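Local coordinates for uronate isomerase (Caulobacter crescentus, PDB 2Q01), which catalyses the reversible isomerisation of D-glucuronate to D-fructuronate and of D-galacturonate to D-tagaturonate, at residues Q56-A64 with P96-A104; T171-Q179 with H235-A245. One frame throughout, in Å; residues are numbered along the deposited sequence.

Contact 1 (Q56-A64 with P96-A104); sequences QDATDLLLA and PREAWRVFA
The indole of Trp100 lies with one face under the methyl of Ala58: CB of Ala58 sits 4.0 Å from the centroid of the six-membered ring of Trp100, 18° off the normal, a CH-pi contact displaced toward the rim. On the opposite face is Phe103 CD2, one helical turn on, also toward the rim, so the indole is held between a methyl from the partner segment and a ring of its own helix. Its far end reaches the other helix: Trp100 CZ3 is 3.5 Å from the carbonyl O of Ala58, and CH2 of the same ring meets Leu62 CD1 obliquely. The ring gets there because its CG stands anti to the backbone N (chi1 -175°). Uronate isomerases belong to the TIM-barrel clan, and this contact packs two helices that follow strand 37-39 of the three-stranded parallel sheet; the axes of 58-63, a weakly bonded helix, and 96-104 approach to 9.3 Å, with 44° between their N-to-C directions. Thr59 supplies the polar link. Its OG1 donates to the carbonyl O of Pro96 at 2.7 Å, tilted from the carbonyl plane, while Trp100 N reaches that oxygen from the other face, so a first-turn carbonyl serves two donors. The Thr59 methyl CG2 turns instead to Ala99 CB. Further along, both methyls of Leu63 touch Phe103 CB, and Leu63 CD2 also lies 3.4 Å from Ala99 O. Asp57 OD2 rests 3.4 Å from Pro96 CB. Phe142 of helix 138-149 packs on Ala58 and Thr59, and Tyr141 on Trp100.

Contact 2 (T171-Q179 with H235-A245); sequences TEGPHESLQ and HRLRRQAFIDA
Pro174 and Arg238 bring the two backbones to within 5.7 Å, CA to CA, where the type I turn from Gly173 to Glu176 lies against helix 228-244. Arg238 reaches to the turn. Its CB and CG lie against Pro174 CB; the bends at chi2 (-50°) and chi3 then bring the guanidinium edge round to two loop carbonyls. Arg238 NE donates to Pro174 O at 2.8 Å with an N-H...O angle of 145°; Arg238 NH1 makes a weak, strongly bent bond to Glu176 O, also at 2.8 Å. The turn is tied internally as well: Gly173 N gives a nearly straight bond to Glu176 OE2, which accepts through its anti lone pair. Beyond the arginine, Phe242 meets the loop with its ring. Leu178 CD1 sits over one face, 4.0 Å from the Phe242 centroid, a CH-pi contact, and the two side chains cross at about a right angle. At the ring's edge, in its plane, Gly173 O comes to 3.3 Å from Phe242 CZ, while Glu172 CB lies near CE2. The same Leu178 methyl, CD1, also touches Ala245 CB and comes 3.4 Å from Ala241 O. In this family of the TIM-barrel clan, the loop leaves the C-terminal end of parallel strand 165-169, packs on a later helix and leads into helix 179-186, with Leu178 as its N-cap residue. Helix 210-221 flanks the site through Phe217, against Pro174 and Arg238, and through Thr220, whose hydroxyl is hydrogen-bonded to Pro174 O; His235 and Arg239 face helix 281-302.

In the fold
From the N terminus the chain passes strand 37-39 and then reaches helix 58-63, the first half of contact 1. Helix 67-74 and a long loop follow before helix 96-105 returns to close it, with 31 residues between the two segments. Three further helices lead to strand 165-169, which lies between 37-39 and 192-194 in a parallel sheet. Contact 2 opens just after that strand and closes after 55 intervening residues, on helix 228-244, ahead of strand 249-252 of the second parallel sheet. The contacts are in series, neither nested nor crossed, with nearest atoms about 17 Å apart: contact 1 joins two helices, contact 2 a post-strand loop to a helix.

Contact 1 (Q56-A64 with P96-A104)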
loop_
_atom_site.group_PDB
_atom_site.type_symbol
_atom_site.label_atom_id
_atom_site.label_comp_id
_atom_site.label_asym_id
_atom_site.label_seq_id
_atom_site.Cartn_x
_atom_site.Cartn_y
_atom_site.Cartn_z
ATOM N N GLN B 56 26.467 24.107 22.414
ATOM C CA GLN B 56 27.177 25.319 21.989
ATOM C C GLN B 56 26.468 26.203 20.952
ATOM O O GLN B 56 26.355 27.412 21.153
ATOM C CB GLN B 56 28.619 25.001 21.564
ATOM C CG GLN B 56 28.786 23.758 20.701
ATOM C CD GLN B 56 30.199 23.606 20.168
ATOM O OE1 GLN B 56 30.947 22.730 20.603
ATOM N NE2 GLN B 56 30.574 24.465 19.226
ATOM N N ASP B 57 25.989 25.604 19.862
ATOM C CA ASP B 57 25.436 26.354 18.730
ATOM C C ASP B 57 24.007 25.953 18.407
ATOM O O ASP B 57 23.547 24.887 18.808
ATOM C CB ASP B 57 26.282 26.123 17.468
ATOM C CG ASP B 57 27.671 26.724 17.560
ATOM O OD1 ASP B 57 27.856 27.730 18.281
ATOM O OD2 ASP B 57 28.581 26.191 16.888
ATOM N N ALA B 58 23.322 26.808 17.653
ATOM C CA ALA B 58 22.061 26.452 17.011
ATOM C C ALA B 58 22.325 25.409 15.929
ATOM O O ALA B 58 21.498 24.530 15.689
ATOM C CB ALA B 58 21.417 27.682 16.404
ATOM N N THR B 59 23.486 25.519 15.287
ATOM C CA THR B 59 23.918 24.585 14.257
ATOM C C THR B 59 24.298 23.223 14.850
ATOM O O THR B 59 23.830 22.185 14.376
ATOM C CB THR B 59 25.075 25.190 13.439
ATOM O OG1 THR B 59 24.606 26.375 12.788
ATOM C CG2 THR B 59 25.586 24.214 12.385
ATOM N N ASP B 60 25.114 23.233 15.902
ATOM C CA ASP B 60 25.570 21.997 16.544
ATOM C C ASP B 60 24.478 21.188 17.240
ATOM O O ASP B 60 24.636 19.987 17.447
ATOM C CB ASP B 60 26.713 22.282 17.519
ATOM C CG ASP B 60 28.067 21.967 16.925
ATOM O OD1 ASP B 60 28.778 21.117 17.504
ATOM O OD2 ASP B 60 28.413 22.551 15.872
ATOM N N LEU B 61 23.377 21.844 17.588
ATOM C CA LEU B 61 22.288 21.196 18.303
ATOM C C LEU B 61 21.165 20.751 17.363
ATOM O O LEU B 61 20.618 19.650 17.510
ATOM C CB LEU B 61 21.748 22.134 19.392
ATOM C CG LEU B 61 20.541 21.717 20.235
ATOM C CD1 LEU B 61 20.897 20.617 21.216
ATOM C CD2 LEU B 61 19.977 22.915 20.961
ATOM N N LEU B 62 20.830 21.603 16.399
ATOM C CA LEU B 62 19.657 21.378 15.557
ATOM C C LEU B 62 19.993 20.935 14.138
ATOM O O LEU B 62 19.335 20.052 13.595
ATOM C CB LEU B 62 18.765 22.628 15.519
ATOM C CG LEU B 62 18.143 23.110 16.837
ATOM C CD1 LEU B 62 17.793 24.582 16.748
ATOM C CD2 LEU B 62 16.918 22.283 17.220
ATOM N N LEU B 63 21.019 21.545 13.550
ATOM C CA LEU B 63 21.312 21.377 12.128
ATOM C C LEU B 63 22.297 20.246 11.804
ATOM O O LEU B 63 21.979 19.357 11.010
ATOM C CB LEU B 63 21.782 22.708 11.527
ATOM C CG LEU B 63 22.249 22.763 10.068
ATOM C CD1 LEU B 63 21.177 22.300 9.072
ATOM C CD2 LEU B 63 22.702 24.176 9.746
ATOM N N ALA B 64 23.483 20.295 12.408
ATOM C CA ALA B 64 24.563 19.346 12.115
ATOM C C ALA B 64 24.309 17.865 12.462
ATOM O O ALA B 64 24.633 16.999 11.648
ATOM C CB ALA B 64 25.896 19.830 12.711
ATOM N N PRO B 96 29.657 28.408 11.868
ATOM C CA PRO B 96 28.354 27.932 12.354
ATOM C C PRO B 96 27.194 28.872 12.032
ATOM O O PRO B 96 26.082 28.406 11.786
ATOM C CB PRO B 96 28.554 27.849 13.871
ATOM C CG PRO B 96 29.991 27.593 14.032
ATOM C CD PRO B 96 30.659 28.396 12.951
ATOM N N ARG B 97 27.465 30.176 12.028
ATOM C CA ARG B 97 26.474 31.184 11.675
ATOM C C ARG B 97 26.101 31.082 10.201
ATOM O O ARG B 97 24.924 31.180 9.847
ATOM C CB ARG B 97 27.009 32.581 11.988
ATOM C CG ARG B 97 25.945 33.648 12.152
ATOM C CD ARG B 97 26.592 34.999 12.383
ATOM N NE ARG B 97 25.818 35.812 13.314
ATOM C CZ ARG B 97 26.044 35.875 14.624
ATOM N NH1 ARG B 97 25.284 36.642 15.389
ATOM N NH2 ARG B 97 27.030 35.175 15.172
ATOM N N GLU B 98 27.105 30.872 9.351
ATOM C CA GLU B 98 26.882 30.721 7.913
ATOM C C GLU B 98 26.180 29.412 7.564
ATOM O O GLU B 98 25.379 29.370 6.630
ATOM C CB GLU B 98 28.191 30.859 7.123
ATOM C CG GLU B 98 28.651 32.305 6.900
ATOM C CD GLU B 98 27.653 33.157 6.110
ATOM O OE1 GLU B 98 27.523 34.356 6.431
ATOM O OE2 GLU B 98 27.002 32.640 5.175
ATOM N N ALA B 99 26.488 28.353 8.311
ATOM C CA ALA B 99 25.790 27.074 8.178
ATOM C C ALA B 99 24.299 27.235 8.469
ATOM O O ALA B 99 23.457 26.757 7.704
ATOM C CB ALA B 99 26.414 26.023 9.095
ATOM N N TRP B 100 23.995 27.934 9.565
ATOM C CA TRP B 100 22.630 28.270 9.957
ATOM C C TRP B 100 21.927 29.167 8.936
ATOM O O TRP B 100 20.729 29.021 8.710
ATOM C CB TRP B 100 22.617 28.941 11.330
ATOM C CG TRP B 100 21.233 29.198 11.831
ATOM C CD1 TRP B 100 20.536 30.373 11.762
ATOM C CD2 TRP B 100 20.359 28.249 12.449
ATOM N NE1 TRP B 100 19.284 30.213 12.305
ATOM C CE2 TRP B 100 19.151 28.919 12.737
ATOM C CE3 TRP B 100 20.482 26.894 12.792
ATOM C CZ2 TRP B 100 18.071 28.281 13.350
ATOM C CZ3 TRP B 100 19.407 26.262 13.407
ATOM C CH2 TRP B 100 18.219 26.958 13.678
ATOM N N ARG B 101 22.680 30.085 8.336
ATOM C CA ARG B 101 22.170 30.980 7.298
ATOM C C ARG B 101 21.672 30.222 6.063
ATOM O O ARG B 101 20.653 30.595 5.480
ATOM C CB ARG B 101 23.265 31.965 6.882
ATOM C CG ARG B 101 22.778 33.342 6.463
ATOM C CD ARG B 101 22.723 34.279 7.662
ATOM N NE ARG B 101 24.020 34.407 8.323
ATOM C CZ ARG B 101 24.924 35.339 8.036
ATOM N NH1 ARG B 101 24.685 36.242 7.094
ATOM N NH2 ARG B 101 26.073 35.366 8.695
ATOM N N VAL B 102 22.399 29.169 5.675
ATOM C CA VAL B 102 22.047 28.340 4.513
ATOM C C VAL B 102 20.779 27.534 4.796
ATOM O O VAL B 102 19.894 27.443 3.944
ATOM C CB VAL B 102 23.217 27.404 4.089
ATOM C CG1 VAL B 102 22.806 26.481 2.944
ATOM C CG2 VAL B 102 24.429 28.218 3.672
ATOM N N PHE B 103 20.697 26.972 6.001
ATOM C CA PHE B 103 19.510 26.244 6.442
ATOM C C PHE B 103 18.272 27.136 6.473
ATOM O O PHE B 103 17.203 26.738 5.998
ATOM C CB PHE B 103 19.733 25.627 7.823
ATOM C CG PHE B 103 18.477 25.112 8.463
ATOM C CD1 PHE B 103 17.818 24.001 7.941
ATOM C CD2 PHE B 103 17.946 25.739 9.583
ATOM C CE1 PHE B 103 16.651 23.527 8.525
ATOM C CE2 PHE B 103 16.777 25.269 10.173
ATOM C CZ PHE B 103 16.131 24.162 9.643
ATOM N N ALA B 104 18.428 28.326 7.048
ATOM C CA ALA B 104 17.349 29.299 7.164
ATOM C C ALA B 104 16.819 29.704 5.794
ATOM O O ALA B 104 15.599 29.762 5.594
ATOM C CB ALA B 104 17.822 30.509 7.917
#

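Contact 2 (T171-Q179 with H235-A245)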
loop_
_atom_site.group_PDB
_atom_site.type_symbol
_atom_site.label_atom_id
_atom_site.label_comp_id
_atom_site.label_asym_id
_atom_site.label_seq_id
_atom_site.Cartn_x
_atom_site.Cartn_y
_atom_site.Cartn_z
ATOM N N THR B 171 21.051 3.898 23.239
ATOM C CA THR B 171 21.354 2.639 22.543
ATOM C C THR B 171 22.862 2.397 22.398
ATOM O O THR B 171 23.558 3.159 21.719
ATOM C CB THR B 171 20.641 2.584 21.166
ATOM O OG1 THR B 171 19.235 2.789 21.349
ATOM C CG2 THR B 171 20.849 1.249 20.492
ATOM N N GLU B 172 23.355 1.345 23.055
ATOM C CA GLU B 172 24.784 0.990 23.022
ATOM C C GLU B 172 24.990 -0.457 22.592
ATOM O O GLU B 172 24.115 -1.299 22.785
ATOM C CB GLU B 172 25.471 1.191 24.386
ATOM C CG GLU B 172 24.835 2.194 25.358
ATOM C CD GLU B 172 25.010 3.649 24.966
ATOM O OE1 GLU B 172 23.982 4.319 24.763
ATOM O OE2 GLU B 172 26.162 4.131 24.879
ATOM N N GLY B 173 26.150 -0.737 22.006
ATOM C CA GLY B 173 26.551 -2.104 21.691
ATOM C C GLY B 173 27.297 -2.751 22.845
ATOM O O GLY B 173 27.694 -2.064 23.784
ATOM N N PRO B 174 27.513 -4.078 22.775
ATOM C CA PRO B 174 28.211 -4.861 23.808
ATOM C C PRO B 174 29.699 -4.531 23.904
ATOM O O PRO B 174 30.336 -4.831 24.917
ATOM C CB PRO B 174 28.044 -6.310 23.337
ATOM C CG PRO B 174 27.091 -6.279 22.213
ATOM C CD PRO B 174 27.102 -4.917 21.639
ATOM N N HIS B 175 30.233 -3.925 22.847
ATOM C CA HIS B 175 31.631 -3.531 22.767
ATOM C C HIS B 175 31.946 -2.166 23.386
ATOM O O HIS B 175 33.110 -1.875 23.658
ATOM C CB HIS B 175 32.111 -3.573 21.309
ATOM C CG HIS B 175 31.344 -2.677 20.386
ATOM N ND1 HIS B 175 30.125 -3.028 19.846
ATOM C CD2 HIS B 175 31.634 -1.451 19.890
ATOM C CE1 HIS B 175 29.689 -2.050 19.072
ATOM N NE2 HIS B 175 30.587 -1.081 19.081
ATOM N N GLU B 176 30.927 -1.334 23.610
ATOM C CA GLU B 176 31.139 -0.031 24.274
ATOM C C GLU B 176 30.837 -0.043 25.775
ATOM O O GLU B 176 30.117 -0.924 26.261
ATOM C CB GLU B 176 30.401 1.109 23.560
ATOM C CG GLU B 176 29.275 0.676 22.634
ATOM C CD GLU B 176 28.821 1.786 21.703
ATOM O OE1 GLU B 176 29.529 2.810 21.595
ATOM O OE2 GLU B 176 27.752 1.633 21.075
ATOM N N SER B 177 31.400 0.934 26.494
ATOM C CA SER B 177 31.255 1.005 27.950
ATOM C C SER B 177 29.964 1.693 28.380
ATOM O O SER B 177 29.424 2.545 27.666
ATOM C CB SER B 177 32.463 1.697 28.593
ATOM O OG SER B 177 32.438 3.097 28.384
ATOM N N LEU B 178 29.478 1.308 29.556
ATOM C CA LEU B 178 28.294 1.916 30.154
ATOM C C LEU B 178 28.717 2.928 31.230
ATOM O O LEU B 178 28.065 3.096 32.269
ATOM C CB LEU B 178 27.367 0.832 30.704
ATOM C CG LEU B 178 26.850 -0.150 29.650
ATOM C CD1 LEU B 178 26.086 -1.269 30.313
ATOM C CD2 LEU B 178 25.984 0.563 28.618
ATOM N N GLN B 179 29.832 3.588 30.928
ATOM C CA GLN B 179 30.486 4.610 31.733
ATOM C C GLN B 179 29.535 5.735 32.155
ATOM O O GLN B 179 29.424 6.061 33.337
ATOM C CB GLN B 179 31.615 5.192 30.878
ATOM C CG GLN B 179 32.682 5.983 31.597
ATOM C CD GLN B 179 33.686 6.598 30.635
ATOM O OE1 GLN B 179 34.390 7.547 30.982
ATOM N NE2 GLN B 179 33.754 6.062 29.417
ATOM N N HIS B 235 28.017 -12.518 25.302
ATOM C CA HIS B 235 26.739 -11.842 25.089
ATOM C C HIS B 235 25.877 -11.842 26.345
ATOM O O HIS B 235 25.201 -10.854 26.631
ATOM C CB HIS B 235 25.963 -12.498 23.956
ATOM C CG HIS B 235 26.276 -11.948 22.602
ATOM N ND1 HIS B 235 25.976 -10.654 22.238
ATOM C CD2 HIS B 235 26.821 -12.529 21.509
ATOM C CE1 HIS B 235 26.344 -10.452 20.986
ATOM N NE2 HIS B 235 26.857 -11.575 20.519
ATOM N N ARG B 236 25.901 -12.953 27.079
ATOM C CA ARG B 236 25.147 -13.081 28.321
ATOM C C ARG B 236 25.669 -12.137 29.397
ATOM O O ARG B 236 24.883 -11.466 30.070
ATOM C CB ARG B 236 25.175 -14.517 28.830
ATOM C CG ARG B 236 24.300 -15.465 28.049
ATOM C CD ARG B 236 24.232 -16.833 28.721
ATOM N NE ARG B 236 24.034 -17.886 27.727
ATOM C CZ ARG B 236 24.998 -18.676 27.259
ATOM N NH1 ARG B 236 26.244 -18.568 27.707
ATOM N NH2 ARG B 236 24.708 -19.591 26.344
ATOM N N LEU B 237 26.993 -12.081 29.538
ATOM C CA LEU B 237 27.642 -11.203 30.507
ATOM C C LEU B 237 27.433 -9.723 30.191
ATOM O O LEU B 237 27.275 -8.909 31.102
ATOM C CB LEU B 237 29.138 -11.518 30.613
ATOM C CG LEU B 237 29.579 -12.851 31.230
ATOM C CD1 LEU B 237 31.093 -12.895 31.317
ATOM C CD2 LEU B 237 28.955 -13.110 32.603
ATOM N N ARG B 238 27.427 -9.380 28.905
ATOM C CA ARG B 238 27.204 -7.996 28.492
ATOM C C ARG B 238 25.747 -7.586 28.642
ATOM O O ARG B 238 25.463 -6.473 29.060
ATOM C CB ARG B 238 27.707 -7.741 27.066
ATOM C CG ARG B 238 29.230 -7.687 26.952
ATOM C CD ARG B 238 29.833 -6.755 27.973
ATOM N NE ARG B 238 29.689 -5.356 27.594
ATOM C CZ ARG B 238 29.766 -4.336 28.443
ATOM N NH1 ARG B 238 29.635 -3.094 27.998
ATOM N NH2 ARG B 238 29.969 -4.558 29.734
ATOM N N ARG B 239 24.833 -8.500 28.329
ATOM C CA ARG B 239 23.413 -8.270 28.546
ATOM C C ARG B 239 23.096 -8.025 30.015
ATOM O O ARG B 239 22.311 -7.131 30.333
ATOM C CB ARG B 239 22.587 -9.434 28.010
ATOM C CG ARG B 239 22.314 -9.333 26.525
ATOM C CD ARG B 239 21.896 -10.669 25.947
ATOM N NE ARG B 239 20.546 -11.041 26.352
ATOM C CZ ARG B 239 19.473 -10.929 25.572
ATOM N NH1 ARG B 239 19.581 -10.456 24.339
ATOM N NH2 ARG B 239 18.287 -11.296 26.028
ATOM N N GLN B 240 23.723 -8.808 30.895
ATOM C CA GLN B 240 23.594 -8.642 32.342
ATOM C C GLN B 240 24.053 -7.261 32.800
ATOM O O GLN B 240 23.386 -6.629 33.619
ATOM C CB GLN B 240 24.373 -9.736 33.090
ATOM C CG GLN B 240 24.039 -9.844 34.575
ATOM C CD GLN B 240 22.540 -9.892 34.843
ATOM O OE1 GLN B 240 21.831 -10.779 34.351
ATOM N NE2 GLN B 240 22.050 -8.932 35.623
ATOM N N ALA B 241 25.181 -6.805 32.257
ATOM C CA ALA B 241 25.716 -5.469 32.521
ATOM C C ALA B 241 24.768 -4.352 32.081
ATOM O O ALA B 241 24.722 -3.297 32.707
ATOM C CB ALA B 241 27.070 -5.301 31.849
ATOM N N PHE B 242 24.026 -4.592 31.002
ATOM C CA PHE B 242 23.045 -3.635 30.492
ATOM C C PHE B 242 21.810 -3.585 31.388
ATOM O O PHE B 242 21.301 -2.505 31.680
ATOM C CB PHE B 242 22.653 -3.978 29.054
ATOM C CG PHE B 242 23.587 -3.425 28.007
ATOM C CD1 PHE B 242 24.904 -3.864 27.910
ATOM C CD2 PHE B 242 23.135 -2.483 27.088
ATOM C CE1 PHE B 242 25.762 -3.366 26.933
ATOM C CE2 PHE B 242 23.984 -1.976 26.106
ATOM C CZ PHE B 242 25.299 -2.416 26.032
ATOM N N ILE B 243 21.345 -4.758 31.814
ATOM C CA ILE B 243 20.259 -4.904 32.791
ATOM C C ILE B 243 20.565 -4.148 34.087
ATOM O O ILE B 243 19.715 -3.408 34.601
ATOM C CB ILE B 243 19.982 -6.404 33.085
ATOM C CG1 ILE B 243 19.327 -7.053 31.871
ATOM C CG2 ILE B 243 19.082 -6.593 34.311
ATOM C CD1 ILE B 243 19.534 -8.529 31.785
ATOM N N ASP B 244 21.790 -4.322 34.583
ATOM C CA ASP B 244 22.285 -3.616 35.765
ATOM C C ASP B 244 22.371 -2.103 35.554
ATOM O O ASP B 244 22.332 -1.334 36.517
ATOM C CB ASP B 244 23.652 -4.167 36.182
ATOM C CG ASP B 244 23.580 -5.596 36.703
ATOM O OD1 ASP B 244 24.627 -6.277 36.690
ATOM O OD2 ASP B 244 22.491 -6.042 37.126
ATOM N N ALA B 245 22.483 -1.688 34.294
ATOM C CA ALA B 245 22.459 -0.276 33.920
ATOM C C ALA B 245 21.032 0.209 33.621
ATOM O O ALA B 245 20.826 1.357 33.214
ATOM C CB ALA B 245 23.372 -0.033 32.725
#